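Local structure of YncI copper-binding domain-containing protein (Nocardia farcinica, 3ESM) at residues Val38-Val43 and Ser64-Val69; Asn42-Arg47 and Ile92-Ser97. The protein is of unknown function but possibly binds copper through the immunoglobulin-like domain described here, one piece of a longer, probably membrane-bound protein. The protein carries 2 engineered substitutions. All coordinates share one frame; numbering follows the deposited sequence.

Contact 1: Val38-Val43 and Ser64-Val69; sequences VTLPNV and SEAVSV
V43 and A66 pair where one strand of the immunoglobulin-like fold ends and its antiparallel neighbour begins, and there N42 and V43 together face A66 in a G1 beta bulge. A66 N reaches V43 O at 2.8 Å. In return A66 O takes a longer bond from V43 N, its donor tilted 24° from the carbonyl plane, and also the CA-H of N42. The bulge follows an inverse gamma turn centred on P41, and N42 adopts the left-handed backbone conformation usual at the first position of a G1 bulge. Before the turn the pairing is regular: V38 and V69 exchange both N-H...O bonds. L40 N also binds V67 O, from well above the carbonyl plane. The same oxygen receives a water at 2.8 Å, which takes a weak bond from N42 ND2. N42 ND2 also approaches V67 CG1 to 3.5 Å.

On the buried side, L40 and V69 cross obliquely, CD1 lying 4.0 Å from V69 CG1 and equally near A66 CB. V69 CG1 (chi1 49°) sits between the backbone N and the carbonyl carbon, which sets it beside V38 CB on the same face of the sheet. Outward, E65 OE1 bonds N61, and S68 OG bonds S110 O of the second subunit.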
loop_
_atom_site.group_PDB
_atom_site.type_symbol
_atom_site.label_atom_id
_atom_site.label_comp_id
_atom_site.label_asym_id
_atom_site.label_seq_id
_atom_site.Cartn_x
_atom_site.Cartn_y
_atom_site.Cartn_z
ATOM N N VAL A 38 -7.231 -4.225 2.777
ATOM C CA VAL A 38 -8.656 -4.029 3.065
ATOM C C VAL A 38 -8.849 -3.886 4.545
ATOM O O VAL A 38 -8.301 -4.661 5.325
ATOM C CB VAL A 38 -9.496 -5.216 2.574
ATOM C CG1 VAL A 38 -10.966 -5.030 2.983
ATOM C CG2 VAL A 38 -9.383 -5.342 1.082
ATOM N N THR A 39 -9.671 -2.906 4.936
ATOM C CA THR A 39 -9.935 -2.652 6.350
ATOM C C THR A 39 -11.075 -3.560 6.783
ATOM O O THR A 39 -12.124 -3.588 6.127
ATOM C CB THR A 39 -10.376 -1.195 6.527
ATOM O OG1 THR A 39 -9.279 -0.320 6.238
ATOM C CG2 THR A 39 -10.865 -0.960 7.934
ATOM N N LEU A 40 -10.868 -4.334 7.866
ATOM C CA LEU A 40 -11.843 -5.328 8.313
ATOM C C LEU A 40 -12.552 -4.840 9.554
ATOM O O LEU A 40 -12.024 -4.042 10.304
ATOM C CB LEU A 40 -11.196 -6.682 8.652
ATOM C CG LEU A 40 -10.441 -7.322 7.477
ATOM C CD1 LEU A 40 -9.630 -8.518 7.985
ATOM C CD2 LEU A 40 -11.438 -7.769 6.415
ATOM N N PRO A 41 -13.759 -5.352 9.769
ATOM C CA PRO A 41 -14.552 -4.779 10.835
ATOM C C PRO A 41 -14.199 -5.446 12.194
ATOM O O PRO A 41 -15.068 -5.995 12.913
ATOM C CB PRO A 41 -15.992 -5.062 10.385
ATOM C CG PRO A 41 -15.902 -6.278 9.511
ATOM C CD PRO A 41 -14.534 -6.165 8.831
ATOM N N ASN A 42 -12.911 -5.413 12.525
ATOM C CA ASN A 42 -12.465 -5.852 13.835
ATOM C C ASN A 42 -13.054 -7.198 14.211
ATOM O O ASN A 42 -13.653 -7.329 15.287
ATOM C CB ASN A 42 -12.831 -4.818 14.883
ATOM C CG ASN A 42 -12.015 -3.527 14.772
ATOM O OD1 ASN A 42 -12.017 -2.694 15.695
ATOM N ND2 ASN A 42 -11.337 -3.345 13.654
ATOM N N VAL A 43 -12.845 -8.193 13.358
ATOM C CA VAL A 43 -13.418 -9.538 13.516
ATOM C C VAL A 43 -12.527 -10.444 14.344
ATOM O O VAL A 43 -11.314 -10.265 14.381
ATOM C CB VAL A 43 -13.680 -10.209 12.137
ATOM C CG1 VAL A 43 -14.765 -9.442 11.376
ATOM C CG2 VAL A 43 -12.394 -10.249 11.307
ATOM N N SER A 64 -6.804 -8.838 19.778
ATOM C CA SER A 64 -6.638 -9.990 18.891
ATOM C C SER A 64 -7.680 -10.041 17.786
ATOM O O SER A 64 -7.885 -11.079 17.158
ATOM C CB SER A 64 -6.643 -11.294 19.690
ATOM O OG SER A 64 -5.557 -11.268 20.612
ATOM N N GLU A 65 -8.322 -8.908 17.550
ATOM C CA GLU A 65 -9.246 -8.818 16.426
ATOM C C GLU A 65 -8.444 -8.476 15.175
ATOM O O GLU A 65 -7.468 -7.704 15.236
ATOM C CB GLU A 65 -10.281 -7.717 16.681
ATOM C CG GLU A 65 -11.223 -7.996 17.878
ATOM C CD GLU A 65 -11.916 -6.740 18.410
ATOM O OE1 GLU A 65 -11.410 -5.603 18.220
ATOM O OE2 GLU A 65 -12.980 -6.893 19.059
ATOM N N ALA A 66 -8.882 -9.016 14.048
ATOM C CA ALA A 66 -8.294 -8.647 12.761
ATOM C C ALA A 66 -8.849 -7.293 12.312
ATOM O O ALA A 66 -10.074 -7.175 12.104
ATOM C CB ALA A 66 -8.677 -9.700 11.718
ATOM N N VAL A 67 -7.947 -6.338 12.094
ATOM C CA VAL A 67 -8.284 -4.951 11.729
ATOM C C VAL A 67 -8.069 -4.656 10.243
ATOM O O VAL A 67 -8.643 -3.700 9.696
ATOM C CB VAL A 67 -7.522 -3.891 12.584
ATOM C CG1 VAL A 67 -7.912 -3.998 14.055
ATOM C CG2 VAL A 67 -6.030 -4.061 12.454
ATOM N N SER A 68 -7.213 -5.439 9.593
ATOM C CA SER A 68 -7.028 -5.275 8.157
ATOM C C SER A 68 -6.299 -6.490 7.595
ATOM O O SER A 68 -5.772 -7.317 8.355
ATOM C CB SER A 68 -6.214 -4.024 7.854
ATOM O OG SER A 68 -4.829 -4.227 8.129
ATOM N N VAL A 69 -6.318 -6.609 6.276
ATOM C CA VAL A 69 -5.623 -7.728 5.608
ATOM C C VAL A 69 -4.954 -7.114 4.406
ATOM O O VAL A 69 -5.519 -6.209 3.759
ATOM C CB VAL A 69 -6.589 -8.859 5.193
ATOM C CG1 VAL A 69 -7.823 -8.319 4.426
ATOM C CG2 VAL A 69 -5.850 -9.935 4.364
HETATM O O HOH W 1 -10.137 -2.131 11.484
#

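Contact 2: Asn42-Arg47 and Ile92-Ser97; sequences NVRSAR and IGPLPS. With SO4 (sulfate ion), chain B.
V43, S45 and R44 surround the flat peptide group between G93 and P94, which is cis. V43 lies over one face of it, with CB 3.7 Å from G93 O, while S45 CB stands on the side of the other face. At the edge that carries both G93 O and P94 CD come the first carbons of R44: its CG is 3.8 Å from P94 CD, the two side chains lying side by side and pointing the same way. The carbonyl itself is met head on by S45 N, with a C=O...N angle of 175°. R44 bends at chi2 and chi3 beyond this touch, and its NH2 bonds the K63 carbonyl.

Because R44 and S45 both face G93, the pairing is a classic beta bulge, placed where the chain leaves one sheet of the immunoglobulin-like sandwich and starts the outermost strand, 45-48, of the other. A second bond, G93 N to S45 O at 3.1 Å, completes the pair, and the CA-H of I92 points at the same S45 oxygen.

Next along, A46 and I92 turn to the buried face. I92 CG2, anti to its carbonyl carbon, meets A46 CB at 3.8 Å, and V43 CG2 comes to I92 CB, the side chains crossing at about a right angle. F103 from the opposite sheet and V20 also pack on I92.

A sulfate ion, probably from the crystallisation liquor, sits at the edge of strand 45-48 turned away from strand 85-93. S45 OG, anti to its backbone N (chi1 179°), donates to sulfate O3 at 2.6 Å. A46 N donates to sulfate O2 at 2.7 Å, and R60 NH2 gives a further bond to the ion.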
loop_
_atom_site.group_PDB
_atom_site.type_symbol
_atom_site.label_atom_id
_atom_site.label_comp_id
_atom_site.label_asym_id
_atom_site.label_seq_id
_atom_site.Cartn_x
_atom_site.Cartn_y
_atom_site.Cartn_z
ATOM N N ASN A 42 -12.911 -5.413 12.525
ATOM C CA ASN A 42 -12.465 -5.852 13.835
ATOM C C ASN A 42 -13.054 -7.198 14.211
ATOM O O ASN A 42 -13.653 -7.329 15.287
ATOM C CB ASN A 42 -12.831 -4.818 14.883
ATOM C CG ASN A 42 -12.015 -3.527 14.772
ATOM O OD1 ASN A 42 -12.017 -2.694 15.695
ATOM N ND2 ASN A 42 -11.337 -3.345 13.654
ATOM N N VAL A 43 -12.845 -8.193 13.358
ATOM C CA VAL A 43 -13.418 -9.538 13.516
ATOM C C VAL A 43 -12.527 -10.444 14.344
ATOM O O VAL A 43 -11.314 -10.265 14.381
ATOM C CB VAL A 43 -13.680 -10.209 12.137
ATOM C CG1 VAL A 43 -14.765 -9.442 11.376
ATOM C CG2 VAL A 43 -12.394 -10.249 11.307
ATOM N N ARG A 44 -13.111 -11.435 15.011
ATOM C CA ARG A 44 -12.291 -12.363 15.794
ATOM C C ARG A 44 -11.452 -13.253 14.880
ATOM O O ARG A 44 -10.291 -13.588 15.189
ATOM C CB ARG A 44 -13.170 -13.266 16.669
ATOM C CG ARG A 44 -14.084 -12.567 17.602
ATOM C CD ARG A 44 -13.439 -12.432 18.975
ATOM N NE ARG A 44 -12.015 -12.164 18.817
ATOM C CZ ARG A 44 -11.277 -11.463 19.669
ATOM N NH1 ARG A 44 -11.822 -10.947 20.766
ATOM N NH2 ARG A 44 -9.993 -11.275 19.410
ATOM N N SER A 45 -12.051 -13.681 13.768
ATOM C CA SER A 45 -11.418 -14.653 12.907
ATOM C C SER A 45 -11.239 -14.043 11.524
ATOM O O SER A 45 -12.156 -13.387 11.028
ATOM C CB SER A 45 -12.289 -15.898 12.785
ATOM O OG SER A 45 -11.668 -16.831 11.912
ATOM N N ALA A 46 -10.070 -14.263 10.910
ATOM C CA ALA A 46 -9.827 -13.824 9.535
ATOM C C ALA A 46 -8.694 -14.661 8.965
ATOM O O ALA A 46 -7.575 -14.651 9.507
ATOM C CB ALA A 46 -9.446 -12.358 9.508
ATOM N N ARG A 47 -8.982 -15.402 7.899
ATOM C CA ARG A 47 -8.019 -16.316 7.308
ATOM C C ARG A 47 -8.083 -16.097 5.818
ATOM O O ARG A 47 -9.171 -16.101 5.238
ATOM C CB ARG A 47 -8.426 -17.788 7.568
ATOM C CG ARG A 47 -8.332 -18.256 9.006
ATOM C CD ARG A 47 -9.278 -19.444 9.311
ATOM N NE ARG A 47 -9.267 -20.492 8.295
ATOM C CZ ARG A 47 -8.639 -21.663 8.428
ATOM N NH1 ARG A 47 -7.963 -21.936 9.541
ATOM N NH2 ARG A 47 -8.671 -22.561 7.445
ATOM N N ILE A 92 -13.978 -14.475 7.169
ATOM C CA ILE A 92 -14.005 -13.699 8.402
ATOM C C ILE A 92 -15.293 -13.915 9.175
ATOM O O ILE A 92 -16.343 -14.277 8.603
ATOM C CB ILE A 92 -13.892 -12.186 8.099
ATOM C CG1 ILE A 92 -15.071 -11.706 7.238
ATOM C CG2 ILE A 92 -12.563 -11.904 7.421
ATOM C CD1 ILE A 92 -15.099 -10.181 6.911
ATOM N N GLY A 93 -15.198 -13.648 10.471
ATOM C CA GLY A 93 -16.389 -13.616 11.307
ATOM C C GLY A 93 -16.002 -13.411 12.747
ATOM O O GLY A 93 -14.827 -13.533 13.124
ATOM N N PRO A 94 -16.994 -13.103 13.574
ATOM C CA PRO A 94 -18.376 -12.871 13.149
ATOM C C PRO A 94 -18.545 -11.488 12.568
ATOM O O PRO A 94 -17.914 -10.553 13.048
ATOM C CB PRO A 94 -19.158 -12.944 14.467
ATOM C CG PRO A 94 -18.185 -12.500 15.503
ATOM C CD PRO A 94 -16.817 -12.982 15.027
ATOM N N LEU A 95 -19.392 -11.377 11.544
ATOM C CA LEU A 95 -19.776 -10.098 10.968
ATOM C C LEU A 95 -20.656 -9.341 11.938
ATOM O O LEU A 95 -21.344 -9.954 12.751
ATOM C CB LEU A 95 -20.504 -10.323 9.655
ATOM C CG LEU A 95 -19.636 -10.952 8.562
ATOM C CD1 LEU A 95 -20.473 -11.349 7.369
ATOM C CD2 LEU A 95 -18.515 -9.980 8.129
ATOM N N PRO A 96 -20.616 -8.000 11.866
ATOM C CA PRO A 96 -21.266 -7.152 12.859
ATOM C C PRO A 96 -22.762 -7.364 12.888
ATOM O O PRO A 96 -23.363 -7.871 11.927
ATOM C CB PRO A 96 -20.977 -5.720 12.386
ATOM C CG PRO A 96 -20.063 -5.813 11.255
ATOM C CD PRO A 96 -19.782 -7.244 10.914
ATOM N N SER A 97 -23.348 -6.986 14.011
ATOM C CA SER A 97 -24.785 -6.972 14.110
ATOM C C SER A 97 -25.269 -5.634 13.602
ATOM O O SER A 97 -25.682 -4.763 14.366
ATOM C CB SER A 97 -25.207 -7.243 15.547
ATOM O OG SER A 97 -24.861 -8.591 15.799
HETATM S S SO4 B . -8.395 -17.144 13.122
HETATM O O1 SO4 B . -7.248 -18.040 12.923
HETATM O O2 SO4 B . -8.406 -16.073 12.124
HETATM O O3 SO4 B . -9.597 -17.968 13.040
HETATM O O4 SO4 B . -8.277 -16.477 14.420
#

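Overall arrangement
Strand 33-43 ends in the bulge of contact 1, and after R44 the chain continues directly as strand 45-48, so the two contacts start from one continuous run and share N42 and V43. Contact 1 closes a loop of 20 residues that carries strands 45-48 and 54-60; contact 2 closes one of 44 residues. The loops cross rather than nest, since 64-69 falls between 42-47 and 92-97. Contact 1 joins neighbouring strands within one sheet, whereas contact 2 pairs 45-48, an outermost strand of the other sheet within this chain, with its neighbour 85-93. Between them A46 CB packs against A66 CB at 3.5 Å, linking the two sheets where the chain passes from one to the other.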